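Side-chain contacts in citrate synthase (PDB 2P2W), which probably catalyses the condensation of oxaloacetate with acetyl-CoA and water to give citrate and CoA, a step of the tricarboxylic acid cycle: residues R29-E34 against G52-K57; Y47-G52 against R325-T330; D229-F234 against E284-S289; R278-L283 against V299-S304. All blocks are in the same frame, centred on the assembly; numbering follows the deposited sequence.

Contact 1: residues R29-E34 against G52-K57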
loop_
_atom_site.group_PDB
_atom_site.type_symbol
_atom_site.label_atom_id
_atom_site.label_comp_id
_atom_site.label_asym_id
_atom_site.label_seq_id
_atom_site.Cartn_x
_atom_site.Cartn_y
_atom_site.Cartn_z
ATOM N N ARG A 29 -13.011 18.282 11.403
ATOM C CA ARG A 29 -12.472 19.391 12.183
ATOM C C ARG A 29 -13.560 20.151 12.953
ATOM O O ARG A 29 -13.593 21.385 12.957
ATOM C CB ARG A 29 -11.685 20.351 11.278
ATOM C CG ARG A 29 -10.370 19.759 10.757
ATOM C CD ARG A 29 -9.578 20.773 9.939
ATOM N NE ARG A 29 -8.451 20.172 9.225
ATOM C CZ ARG A 29 -7.321 19.763 9.796
ATOM N NH1 ARG A 29 -7.150 19.883 11.107
ATOM N NH2 ARG A 29 -6.353 19.243 9.051
ATOM N N GLY A 30 -14.459 19.403 13.590
ATOM C CA GLY A 30 -15.512 20.016 14.390
ATOM C C GLY A 30 -16.871 20.266 13.752
ATOM O O GLY A 30 -17.859 20.489 14.463
ATOM N N ILE A 31 -16.940 20.237 12.428
ATOM C CA ILE A 31 -18.201 20.478 11.736
ATOM C C ILE A 31 -18.862 19.170 11.309
ATOM O O ILE A 31 -18.212 18.289 10.737
ATOM C CB ILE A 31 -17.985 21.359 10.479
ATOM C CG1 ILE A 31 -17.340 22.689 10.879
ATOM C CG2 ILE A 31 -19.318 21.614 9.780
ATOM C CD1 ILE A 31 -17.124 23.645 9.709
ATOM N N PRO A 32 -20.171 19.025 11.582
ATOM C CA PRO A 32 -20.905 17.810 11.214
ATOM C C PRO A 32 -20.788 17.573 9.709
ATOM O O PRO A 32 -20.968 18.497 8.917
ATOM C CB PRO A 32 -22.339 18.129 11.636
ATOM C CG PRO A 32 -22.150 19.070 12.787
ATOM C CD PRO A 32 -21.054 19.978 12.278
ATOM N N VAL A 33 -20.490 16.338 9.318
ATOM C CA VAL A 33 -20.333 16.011 7.904
ATOM C C VAL A 33 -21.570 16.321 7.051
ATOM O O VAL A 33 -21.435 16.727 5.894
ATOM C CB VAL A 33 -19.945 14.519 7.718
ATOM C CG1 VAL A 33 -21.121 13.620 8.079
ATOM C CG2 VAL A 33 -19.480 14.273 6.284
ATOM N N GLU A 34 -22.768 16.136 7.604
ATOM C CA GLU A 34 -23.978 16.417 6.829
ATOM C C GLU A 34 -24.147 17.906 6.551
ATOM O O GLU A 34 -24.747 18.289 5.552
ATOM C CB GLU A 34 -25.236 15.867 7.520
ATOM C CG GLU A 34 -25.275 16.044 9.009
ATOM C CD GLU A 34 -24.549 14.925 9.732
ATOM O OE1 GLU A 34 -25.087 13.792 9.788
ATOM O OE2 GLU A 34 -23.439 15.177 10.231
ATOM N N GLY A 52 -7.410 23.593 7.643
ATOM C CA GLY A 52 -7.913 23.758 8.999
ATOM C C GLY A 52 -8.878 24.902 9.255
ATOM O O GLY A 52 -9.243 25.163 10.400
ATOM N N LYS A 53 -9.300 25.594 8.205
ATOM C CA LYS A 53 -10.243 26.692 8.375
ATOM C C LYS A 53 -11.075 26.861 7.109
ATOM O O LYS A 53 -10.628 26.510 6.018
ATOM C CB LYS A 53 -9.488 27.988 8.664
ATOM C CG LYS A 53 -8.701 28.498 7.476
ATOM C CD LYS A 53 -7.659 29.527 7.889
ATOM C CE LYS A 53 -7.140 30.282 6.673
ATOM N NZ LYS A 53 -6.562 29.368 5.651
ATOM N N LEU A 54 -12.290 27.382 7.255
ATOM C CA LEU A 54 -13.143 27.611 6.097
ATOM C C LEU A 54 -12.526 28.787 5.347
ATOM O O LEU A 54 -12.136 29.785 5.953
ATOM C CB LEU A 54 -14.578 27.938 6.534
ATOM C CG LEU A 54 -15.321 26.795 7.239
ATOM C CD1 LEU A 54 -16.679 27.275 7.738
ATOM C CD2 LEU A 54 -15.488 25.620 6.277
ATOM N N PRO A 55 -12.415 28.679 4.016
ATOM C CA PRO A 55 -11.831 29.747 3.200
ATOM C C PRO A 55 -12.738 30.957 3.006
ATOM O O PRO A 55 -13.963 30.829 2.977
ATOM C CB PRO A 55 -11.554 29.046 1.879
ATOM C CG PRO A 55 -12.749 28.137 1.762
ATOM C CD PRO A 55 -12.850 27.552 3.169
ATOM N N THR A 56 -12.124 32.132 2.879
ATOM C CA THR A 56 -12.879 33.352 2.632
ATOM C C THR A 56 -13.246 33.303 1.153
ATOM O O THR A 56 -12.786 32.420 0.424
ATOM C CB THR A 56 -12.037 34.622 2.887
ATOM O OG1 THR A 56 -10.874 34.599 2.051
ATOM C CG2 THR A 56 -11.619 34.708 4.349
ATOM N N LYS A 57 -14.065 34.247 0.708
ATOM C CA LYS A 57 -14.487 34.288 -0.687
ATOM C C LYS A 57 -13.302 34.274 -1.653
ATOM O O LYS A 57 -13.282 33.499 -2.611
ATOM C CB LYS A 57 -15.346 35.533 -0.945
ATOM C CG LYS A 57 -15.888 35.621 -2.367
ATOM C CD LYS A 57 -16.697 36.894 -2.583
ATOM C CE LYS A 57 -17.129 37.031 -4.037
ATOM N NZ LYS A 57 -17.872 38.301 -4.279
#
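The side chain of Arg-29 runs out beside Gly-52, the glycine that ends helix 42-51. Its CD lies 3.5 Å from CA of Gly-52, and NE of Arg-29 is 3.6 Å from the same CA, which covers one face of the guanidinium group. CG, anti to the carbonyl carbon (chi1 -70°), starts the chain toward Gly-52, and chi2 and chi3 near 180° keep it extended from CG to NE. The far end of Arg-29 is spent on the helix itself: NH2 donates to the backbone O of Leu-49, a carbonyl in the last turn of helix 42-51, so the guanidinium group serves the C-terminal end of that helix. Gly-52 suits its place as the first residue to leave the helix, with a positive phi of 84° at which a CB would press against the carbonyl O of Tyr-51. The segment 29-34 holds strand 31-32, the outermost strand, within this chain, of the small antiparallel sheet near the N-terminus, and leads into helix 33-39. Farther along, Ile-31 and Leu-54 meet tip to tip, CD1 of Ile-31 to CD1 of Leu-54 at 4.2 Å, an apolar contact suited to branched aliphatic chains. Phe-48 of helix 42-51 touches both of them as well as Arg-29, and Val-355 of the second subunit packs on Ile-31.

Contact 2: residues Y47-G52 against R325-T330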
loop_
_atom_site.group_PDB
_atom_site.type_symbol
_atom_site.label_atom_id
_atom_site.label_comp_id
_atom_site.label_asym_id
_atom_site.label_seq_id
_atom_site.Cartn_x
_atom_site.Cartn_y
_atom_site.Cartn_z
ATOM N N TYR A 47 -10.495 22.202 1.089
ATOM C CA TYR A 47 -9.688 23.305 1.598
ATOM C C TYR A 47 -9.715 23.238 3.123
ATOM O O TYR A 47 -8.682 23.338 3.788
ATOM C CB TYR A 47 -10.274 24.641 1.141
ATOM C CG TYR A 47 -9.488 25.847 1.605
ATOM C CD1 TYR A 47 -9.601 26.320 2.915
ATOM C CD2 TYR A 47 -8.619 26.506 0.743
ATOM C CE1 TYR A 47 -8.866 27.424 3.351
ATOM C CE2 TYR A 47 -7.882 27.609 1.166
ATOM C CZ TYR A 47 -8.010 28.062 2.469
ATOM O OH TYR A 47 -7.287 29.157 2.879
ATOM N N PHE A 48 -10.915 23.065 3.665
ATOM C CA PHE A 48 -11.115 22.991 5.107
ATOM C C PHE A 48 -10.331 21.840 5.736
ATOM O O PHE A 48 -9.723 21.997 6.794
ATOM C CB PHE A 48 -12.610 22.846 5.407
ATOM C CG PHE A 48 -12.940 22.803 6.872
ATOM C CD1 PHE A 48 -12.363 23.709 7.757
ATOM C CD2 PHE A 48 -13.851 21.876 7.362
ATOM C CE1 PHE A 48 -12.689 23.690 9.113
ATOM C CE2 PHE A 48 -14.187 21.849 8.714
ATOM C CZ PHE A 48 -13.602 22.760 9.592
ATOM N N LEU A 49 -10.340 20.684 5.081
ATOM C CA LEU A 49 -9.616 19.527 5.601
ATOM C C LEU A 49 -8.097 19.728 5.578
ATOM O O LEU A 49 -7.409 19.376 6.533
ATOM C CB LEU A 49 -9.992 18.269 4.808
ATOM C CG LEU A 49 -11.381 17.705 5.117
ATOM C CD1 LEU A 49 -11.733 16.581 4.147
ATOM C CD2 LEU A 49 -11.402 17.198 6.556
ATOM N N TRP A 50 -7.580 20.304 4.495
ATOM C CA TRP A 50 -6.141 20.531 4.362
ATOM C C TRP A 50 -5.593 21.736 5.126
ATOM O O TRP A 50 -4.499 21.669 5.683
ATOM C CB TRP A 50 -5.749 20.692 2.885
ATOM C CG TRP A 50 -5.637 19.405 2.120
ATOM C CD1 TRP A 50 -5.041 18.248 2.541
ATOM C CD2 TRP A 50 -6.091 19.160 0.785
ATOM N NE1 TRP A 50 -5.095 17.296 1.547
ATOM C CE2 TRP A 50 -5.735 17.829 0.459
ATOM C CE3 TRP A 50 -6.764 19.935 -0.170
ATOM C CZ2 TRP A 50 -6.031 17.255 -0.784
ATOM C CZ3 TRP A 50 -7.058 19.365 -1.408
ATOM C CH2 TRP A 50 -6.691 18.035 -1.701
ATOM N N TYR A 51 -6.343 22.832 5.147
ATOM C CA TYR A 51 -5.877 24.051 5.810
ATOM C C TYR A 51 -6.366 24.300 7.227
ATOM O O TYR A 51 -5.801 25.132 7.936
ATOM C CB TYR A 51 -6.193 25.257 4.927
ATOM C CG TYR A 51 -5.370 25.277 3.659
ATOM C CD1 TYR A 51 -4.044 25.716 3.672
ATOM C CD2 TYR A 51 -5.900 24.819 2.453
ATOM C CE1 TYR A 51 -3.268 25.698 2.517
ATOM C CE2 TYR A 51 -5.134 24.795 1.295
ATOM C CZ TYR A 51 -3.819 25.235 1.333
ATOM O OH TYR A 51 -3.061 25.215 0.185
ATOM N N GLY A 52 -7.410 23.593 7.643
ATOM C CA GLY A 52 -7.913 23.758 8.999
ATOM C C GLY A 52 -8.878 24.902 9.255
ATOM O O GLY A 52 -9.243 25.163 10.400
ATOM N N ARG A 325 -11.931 10.360 -0.984
ATOM C CA ARG A 325 -11.120 9.974 0.184
ATOM C C ARG A 325 -9.617 10.306 0.036
ATOM O O ARG A 325 -8.873 10.382 1.005
ATOM C CB ARG A 325 -11.301 8.473 0.414
ATOM C CG ARG A 325 -10.543 7.976 1.644
ATOM C CD ARG A 325 -10.875 8.798 2.895
ATOM N NE ARG A 325 -12.306 8.717 3.201
ATOM C CZ ARG A 325 -12.738 7.611 3.837
ATOM N NH1 ARG A 325 -11.887 6.655 4.161
ATOM N NH2 ARG A 325 -14.033 7.490 4.142
ATOM N N VAL A 326 -9.134 10.551 -1.181
ATOM C CA VAL A 326 -7.729 10.908 -1.354
ATOM C C VAL A 326 -7.431 12.171 -0.538
ATOM O O VAL A 326 -6.309 12.361 -0.061
ATOM C CB VAL A 326 -7.371 11.132 -2.855
ATOM C CG1 VAL A 326 -8.126 12.324 -3.412
ATOM C CG2 VAL A 326 -5.866 11.317 -3.007
ATOM N N VAL A 327 -8.445 13.023 -0.369
ATOM C CA VAL A 327 -8.301 14.246 0.420
ATOM C C VAL A 327 -8.003 13.868 1.876
ATOM O O VAL A 327 -7.081 14.404 2.497
ATOM C CB VAL A 327 -9.598 15.101 0.382
ATOM C CG1 VAL A 327 -9.436 16.347 1.248
ATOM C CG2 VAL A 327 -9.917 15.499 -1.053
ATOM N N GLY A 328 -8.791 12.942 2.414
ATOM C CA GLY A 328 -8.585 12.509 3.783
ATOM C C GLY A 328 -7.271 11.766 3.957
ATOM O O GLY A 328 -6.556 11.976 4.941
ATOM N N TRP A 329 -6.955 10.886 3.011
ATOM C CA TRP A 329 -5.712 10.121 3.071
ATOM C C TRP A 329 -4.510 11.060 3.183
ATOM O O TRP A 329 -3.679 10.910 4.075
ATOM C CB TRP A 329 -5.528 9.260 1.817
ATOM C CG TRP A 329 -6.459 8.079 1.680
ATOM C CD1 TRP A 329 -7.089 7.397 2.689
ATOM C CD2 TRP A 329 -6.800 7.399 0.464
ATOM N NE1 TRP A 329 -7.797 6.333 2.172
ATOM C CE2 TRP A 329 -7.636 6.312 0.810
ATOM C CE3 TRP A 329 -6.474 7.601 -0.886
ATOM C CZ2 TRP A 329 -8.156 5.428 -0.146
ATOM C CZ3 TRP A 329 -6.989 6.721 -1.838
ATOM C CH2 TRP A 329 -7.821 5.647 -1.462
ATOM N N THR A 330 -4.433 12.027 2.268
ATOM C CA THR A 330 -3.321 12.972 2.252
ATOM C C THR A 330 -3.284 13.875 3.486
ATOM O O THR A 330 -2.207 14.180 3.998
ATOM C CB THR A 330 -3.332 13.837 0.959
ATOM O OG1 THR A 330 -4.582 14.519 0.834
ATOM C CG2 THR A 330 -3.123 12.960 -0.270
#
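Trp-50 and Thr-330 are joined by a hydrogen bond between two nearly parallel helices whose short axes pass 9.7 Å apart. NE1 of Trp-50 donates to OG1 of Thr-330 over 2.9 Å with an angle of 149° at the hydrogen, and the acceptor lies almost exactly in the indole plane. The packed part centres on Val-327. Its CG1, anti to the backbone N (chi1 178°), sits over one indole face, 4.2 Å from the centroid of the six-membered ring of Trp-50 in a CH-pi contact, while the same CG1 meets CD1 of Leu-49 at 3.7 Å. A beta-branched valine thus fills the angle between a leucine and a flat ring. Solvent is met past the contact: the four touching residues are buried, while at the helix end Gly-52 is exposed and Tyr-51, still packed on helix 110-133, partly so. With Trp-50 replaced by an alanine, OG1 of Thr-330 would probably lose its indole donor, and a gap would open beside Val-327. In this buried interface the threonine hydroxyl accepts the indole proton and lies near the carbonyls of its own helix, which implies that one small polar group meets the indole's need without water.

Contact 3: residues D229-F234 against E284-S289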
loop_
_atom_site.group_PDB
_atom_site.type_symbol
_atom_site.label_atom_id
_atom_site.label_comp_id
_atom_site.label_asym_id
_atom_site.label_seq_id
_atom_site.Cartn_x
_atom_site.Cartn_y
_atom_site.Cartn_z
ATOM N N ASP A 229 -39.680 -8.956 -1.552
ATOM C CA ASP A 229 -40.343 -10.158 -1.052
ATOM C C ASP A 229 -39.377 -11.266 -0.657
ATOM O O ASP A 229 -39.726 -12.145 0.128
ATOM C CB ASP A 229 -41.310 -10.721 -2.100
ATOM C CG ASP A 229 -42.375 -9.725 -2.516
ATOM O OD1 ASP A 229 -42.923 -9.034 -1.632
ATOM O OD2 ASP A 229 -42.676 -9.646 -3.727
ATOM N N ARG A 230 -38.165 -11.220 -1.202
ATOM C CA ARG A 230 -37.172 -12.248 -0.936
ATOM C C ARG A 230 -36.090 -11.862 0.076
ATOM O O ARG A 230 -35.173 -12.643 0.331
ATOM C CB ARG A 230 -36.525 -12.659 -2.262
ATOM C CG ARG A 230 -37.527 -13.192 -3.285
ATOM C CD ARG A 230 -36.963 -13.178 -4.702
ATOM N NE ARG A 230 -35.801 -14.047 -4.852
ATOM C CZ ARG A 230 -35.862 -15.356 -5.082
ATOM N NH1 ARG A 230 -37.038 -15.961 -5.196
ATOM N NH2 ARG A 230 -34.742 -16.059 -5.193
ATOM N N VAL A 231 -36.201 -10.672 0.658
ATOM C CA VAL A 231 -35.211 -10.208 1.629
ATOM C C VAL A 231 -35.063 -11.120 2.850
ATOM O O VAL A 231 -33.958 -11.548 3.179
ATOM C CB VAL A 231 -35.527 -8.764 2.094
ATOM C CG1 VAL A 231 -34.729 -8.416 3.345
ATOM C CG2 VAL A 231 -35.179 -7.785 0.984
ATOM N N GLU A 232 -36.169 -11.421 3.519
ATOM C CA GLU A 232 -36.114 -12.277 4.700
ATOM C C GLU A 232 -35.355 -13.580 4.455
ATOM O O GLU A 232 -34.466 -13.946 5.225
ATOM C CB GLU A 232 -37.524 -12.598 5.193
ATOM C CG GLU A 232 -37.533 -13.489 6.420
ATOM C CD GLU A 232 -38.930 -13.826 6.884
ATOM O OE1 GLU A 232 -39.897 -13.425 6.204
ATOM O OE2 GLU A 232 -39.062 -14.496 7.926
ATOM N N GLU A 233 -35.707 -14.275 3.378
ATOM C CA GLU A 233 -35.065 -15.540 3.033
ATOM C C GLU A 233 -33.564 -15.395 2.783
ATOM O O GLU A 233 -32.768 -16.247 3.187
ATOM C CB GLU A 233 -35.728 -16.136 1.792
ATOM C CG GLU A 233 -35.193 -17.505 1.401
ATOM C CD GLU A 233 -36.108 -18.230 0.434
ATOM O OE1 GLU A 233 -37.278 -17.809 0.290
ATOM O OE2 GLU A 233 -35.660 -19.222 -0.185
ATOM N N PHE A 234 -33.179 -14.322 2.103
ATOM C CA PHE A 234 -31.773 -14.084 1.801
ATOM C C PHE A 234 -30.967 -13.842 3.074
ATOM O O PHE A 234 -29.875 -14.390 3.241
ATOM C CB PHE A 234 -31.625 -12.874 0.881
ATOM C CG PHE A 234 -30.200 -12.520 0.577
ATOM C CD1 PHE A 234 -29.462 -13.268 -0.336
ATOM C CD2 PHE A 234 -29.590 -11.444 1.216
ATOM C CE1 PHE A 234 -28.133 -12.947 -0.609
ATOM C CE2 PHE A 234 -28.262 -11.115 0.952
ATOM C CZ PHE A 234 -27.533 -11.868 0.037
ATOM N N GLU A 284 -32.576 -3.045 4.775
ATOM C CA GLU A 284 -32.315 -2.312 6.005
ATOM C C GLU A 284 -33.480 -2.500 6.971
ATOM O O GLU A 284 -33.277 -2.747 8.161
ATOM C CB GLU A 284 -32.138 -0.819 5.727
ATOM C CG GLU A 284 -32.214 0.029 6.988
ATOM C CD GLU A 284 -32.066 1.507 6.716
ATOM O OE1 GLU A 284 -31.644 1.871 5.599
ATOM O OE2 GLU A 284 -32.367 2.308 7.627
ATOM N N GLU A 285 -34.697 -2.378 6.453
ATOM C CA GLU A 285 -35.884 -2.530 7.287
ATOM C C GLU A 285 -35.896 -3.868 8.012
ATOM O O GLU A 285 -36.145 -3.928 9.217
ATOM C CB GLU A 285 -37.165 -2.418 6.454
ATOM C CG GLU A 285 -38.437 -2.438 7.300
ATOM C CD GLU A 285 -39.699 -2.606 6.471
ATOM O OE1 GLU A 285 -39.937 -3.727 5.973
ATOM O OE2 GLU A 285 -40.449 -1.618 6.310
ATOM N N TYR A 286 -35.627 -4.941 7.280
ATOM C CA TYR A 286 -35.644 -6.267 7.875
ATOM C C TYR A 286 -34.538 -6.493 8.900
ATOM O O TYR A 286 -34.783 -7.017 9.991
ATOM C CB TYR A 286 -35.558 -7.341 6.788
ATOM C CG TYR A 286 -35.552 -8.744 7.350
ATOM C CD1 TYR A 286 -36.749 -9.420 7.589
ATOM C CD2 TYR A 286 -34.358 -9.369 7.710
ATOM C CE1 TYR A 286 -36.757 -10.680 8.175
ATOM C CE2 TYR A 286 -34.353 -10.630 8.299
ATOM C CZ TYR A 286 -35.556 -11.279 8.530
ATOM O OH TYR A 286 -35.564 -12.522 9.119
ATOM N N ILE A 287 -33.321 -6.098 8.544
ATOM C CA ILE A 287 -32.177 -6.286 9.422
ATOM C C ILE A 287 -32.256 -5.448 10.692
ATOM O O ILE A 287 -31.989 -5.949 11.781
ATOM C CB ILE A 287 -30.860 -5.997 8.666
ATOM C CG1 ILE A 287 -30.618 -7.114 7.646
ATOM C CG2 ILE A 287 -29.690 -5.886 9.647
ATOM C CD1 ILE A 287 -29.378 -6.937 6.791
ATOM N N VAL A 288 -32.636 -4.182 10.559
ATOM C CA VAL A 288 -32.737 -3.309 11.720
ATOM C C VAL A 288 -33.967 -3.608 12.589
ATOM O O VAL A 288 -33.857 -3.653 13.817
ATOM C CB VAL A 288 -32.749 -1.819 11.292
ATOM C CG1 VAL A 288 -32.922 -0.920 12.508
ATOM C CG2 VAL A 288 -31.444 -1.481 10.577
ATOM N N SER A 289 -35.129 -3.824 11.971
ATOM C CA SER A 289 -36.339 -4.103 12.752
ATOM C C SER A 289 -36.232 -5.416 13.532
ATOM O O SER A 289 -36.785 -5.541 14.627
ATOM C CB SER A 289 -37.584 -4.127 11.851
ATOM O OG SER A 289 -37.584 -5.241 10.974
HETATM O O HOH W 1 -37.817 -13.300 10.288
#
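Both Glu-232 and Tyr-286 hold CG anti to the backbone N, chi1 180° and 179°, and these settings bring the glutamate's chain obliquely past the CE1 and OH corner of the tyrosine. CG of Glu-232 comes to 3.4 Å from CE1 of Tyr-286, and CA of Glu-232 stands over one ring face, 4.0 Å from its centroid in a CH-pi contact. Val-231 adds an apolar touch at the root of the tyrosine, its CG1 3.7 Å from CB of Tyr-286. The contact joins the first turn of helix 231-241 to the last turns of helix 275-289. A water links the polar ends, donating to OE2 of Glu-232 at 2.9 Å and lying 2.7 Å from OH of Tyr-286, which also bonds to Gln-236. Replacing Tyr-286 by an alanine would probably uncover the glutamate's methylenes and deprive both the water and Gln-236 of their phenolic partner. The chemistry is mixed: the glutamate's methylenes and the ring cover each other in part, while carboxylate and phenol, which do not bond directly, share a water on the exposed side.

Contact 4: residues R278-L283 against V299-S304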
loop_
_atom_site.group_PDB
_atom_site.type_symbol
_atom_site.label_atom_id
_atom_site.label_comp_id
_atom_site.label_asym_id
_atom_site.label_seq_id
_atom_site.Cartn_x
_atom_site.Cartn_y
_atom_site.Cartn_z
ATOM N N ARG A 278 -35.189 0.234 -3.719
ATOM C CA ARG A 278 -36.297 -0.434 -3.031
ATOM C C ARG A 278 -35.795 -1.669 -2.283
ATOM O O ARG A 278 -36.166 -1.908 -1.135
ATOM C CB ARG A 278 -37.387 -0.864 -4.025
ATOM C CG ARG A 278 -38.086 0.260 -4.801
ATOM C CD ARG A 278 -39.013 1.103 -3.933
ATOM N NE ARG A 278 -39.816 2.048 -4.722
ATOM C CZ ARG A 278 -40.966 1.755 -5.330
ATOM N NH1 ARG A 278 -41.481 0.536 -5.253
ATOM N NH2 ARG A 278 -41.605 2.689 -6.027
ATOM N N ILE A 279 -34.955 -2.458 -2.943
ATOM C CA ILE A 279 -34.421 -3.667 -2.322
ATOM C C ILE A 279 -33.515 -3.326 -1.134
ATOM O O ILE A 279 -33.632 -3.919 -0.061
ATOM C CB ILE A 279 -33.634 -4.516 -3.356
ATOM C CG1 ILE A 279 -34.569 -4.928 -4.499
ATOM C CG2 ILE A 279 -33.048 -5.763 -2.687
ATOM C CD1 ILE A 279 -33.871 -5.580 -5.683
ATOM N N ALA A 280 -32.619 -2.365 -1.328
ATOM C CA ALA A 280 -31.694 -1.953 -0.269
ATOM C C ALA A 280 -32.451 -1.407 0.945
ATOM O O ALA A 280 -32.079 -1.654 2.099
ATOM C CB ALA A 280 -30.738 -0.894 -0.807
ATOM N N SER A 281 -33.512 -0.656 0.678
ATOM C CA SER A 281 -34.311 -0.080 1.750
ATOM C C SER A 281 -35.018 -1.184 2.528
ATOM O O SER A 281 -35.110 -1.130 3.757
ATOM C CB SER A 281 -35.337 0.897 1.169
ATOM O OG SER A 281 -35.930 1.665 2.200
ATOM N N LYS A 282 -35.516 -2.189 1.810
ATOM C CA LYS A 282 -36.212 -3.301 2.448
ATOM C C LYS A 282 -35.229 -4.139 3.261
ATOM O O LYS A 282 -35.570 -4.659 4.325
ATOM C CB LYS A 282 -36.885 -4.178 1.393
ATOM C CG LYS A 282 -37.792 -5.257 1.972
ATOM C CD LYS A 282 -38.943 -4.642 2.754
ATOM C CE LYS A 282 -39.996 -5.681 3.091
ATOM N NZ LYS A 282 -41.159 -5.057 3.772
ATOM N N LEU A 283 -34.009 -4.270 2.750
ATOM C CA LEU A 283 -32.975 -5.038 3.436
ATOM C C LEU A 283 -32.676 -4.371 4.781
ATOM O O LEU A 283 -32.550 -5.043 5.807
ATOM C CB LEU A 283 -31.712 -5.097 2.575
ATOM C CG LEU A 283 -30.535 -5.939 3.074
ATOM C CD1 LEU A 283 -30.991 -7.373 3.360
ATOM C CD2 LEU A 283 -29.435 -5.929 2.005
ATOM N N VAL A 299 -22.200 3.364 4.739
ATOM C CA VAL A 299 -22.263 4.177 3.529
ATOM C C VAL A 299 -22.235 3.421 2.199
ATOM O O VAL A 299 -22.835 3.874 1.221
ATOM C CB VAL A 299 -21.133 5.249 3.534
ATOM C CG1 VAL A 299 -19.796 4.603 3.219
ATOM C CG2 VAL A 299 -21.459 6.365 2.547
ATOM N N ASP A 300 -21.557 2.276 2.154
ATOM C CA ASP A 300 -21.450 1.502 0.912
ATOM C C ASP A 300 -22.786 1.016 0.342
ATOM O O ASP A 300 -22.912 0.814 -0.868
ATOM C CB ASP A 300 -20.544 0.277 1.102
ATOM C CG ASP A 300 -19.128 0.640 1.523
ATOM O OD1 ASP A 300 -18.629 1.700 1.092
ATOM O OD2 ASP A 300 -18.510 -0.153 2.270
ATOM N N LEU A 301 -23.772 0.810 1.211
ATOM C CA LEU A 301 -25.075 0.325 0.762
ATOM C C LEU A 301 -25.771 1.314 -0.167
ATOM O O LEU A 301 -26.269 0.936 -1.225
ATOM C CB LEU A 301 -25.990 0.028 1.963
ATOM C CG LEU A 301 -27.368 -0.575 1.640
ATOM C CD1 LEU A 301 -27.195 -1.966 1.037
ATOM C CD2 LEU A 301 -28.214 -0.652 2.906
ATOM N N TYR A 302 -25.798 2.583 0.224
ATOM C CA TYR A 302 -26.471 3.592 -0.576
ATOM C C TYR A 302 -25.600 4.384 -1.537
ATOM O O TYR A 302 -26.100 4.895 -2.539
ATOM C CB TYR A 302 -27.247 4.530 0.347
ATOM C CG TYR A 302 -28.349 3.808 1.087
ATOM C CD1 TYR A 302 -29.399 3.202 0.390
ATOM C CD2 TYR A 302 -28.332 3.705 2.478
ATOM C CE1 TYR A 302 -30.401 2.512 1.059
ATOM C CE2 TYR A 302 -29.332 3.019 3.160
ATOM C CZ TYR A 302 -30.362 2.424 2.446
ATOM O OH TYR A 302 -31.344 1.734 3.118
ATOM N N SER A 303 -24.309 4.505 -1.248
ATOM C CA SER A 303 -23.437 5.229 -2.164
ATOM C C SER A 303 -23.410 4.459 -3.484
ATOM O O SER A 303 -23.460 5.056 -4.562
ATOM C CB SER A 303 -22.014 5.343 -1.604
ATOM O OG SER A 303 -21.376 4.081 -1.566
ATOM N N SER A 304 -23.344 3.133 -3.392
ATOM C CA SER A 304 -23.313 2.291 -4.586
ATOM C C SER A 304 -24.589 2.457 -5.409
ATOM O O SER A 304 -24.533 2.551 -6.635
ATOM C CB SER A 304 -23.129 0.813 -4.210
ATOM O OG SER A 304 -24.242 0.307 -3.494
#
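Helices 278-283 and 299-304 run close to antiparallel, at 162°, their short axes 10.5 Å apart at closest approach, with Ala-280 opposite Leu-301 at 7.1 Å from CA to CA. The small methyl of Ala-280 suits this position, since two large side chains converge on it: CB of Ala-280 lies 4.1 Å from CD1 of Leu-301 and 3.9 Å from CE1 of Tyr-302. The two neighbours use different torsions to get there. In Leu-301 CG is anti to the backbone N (chi1 -176°), whereas in Tyr-302 it is anti to the carbonyl carbon (chi1 -64°), which turns the ring toward helix 275-289. CD2 of Leu-301 rests over one face of that ring, toward its rim, so leucine and tyrosine pack against each other as well as on the alanine. The phenol end reaches the backbone of Ala-280 and Ser-281, with OH of Tyr-302 3.7 Å from CA of Ser-281. Its hydrogen bond goes to the carboxylate of Glu-284, one turn further along helix 275-289, which ties the buried ring end to the same helix. The second helix also carries Asp-300, predicted to be an active-site residue, outside this interface. Phe-248 touches Leu-301 from a loop, and the pair is flanked by helix 258-270 (Lys-264 on Tyr-302), helix 214-225 (on Ile-279 and Ser-304) and helix 231-241 (Val-231 on Leu-283).

Contacts 1 and 2 share Gly-52 and touch directly, NZ of Lys-53 lying 2.9 Å from OH of Tyr-47. Contacts 3 and 4 form a second pair through helix 275-289, with centres about 12 Å apart and CG1 of Val-231 3.8 Å from CA of Leu-283. The centres of contacts 2 and 4 are about 27 Å apart, on opposite sides of the chain's centre. Bound citrate, probably from the crystallisation liquor, lies about 12 Å from the side chain of Leu-49 and about 9 Å from that of Leu-301; Arg-325, which takes no part in contact 2, hydrogen-bonds to citrate. Contact 4 also holds Asp-300, a predicted active-site residue; Leu-301 is about 11 Å from His-250, side chain to side chain.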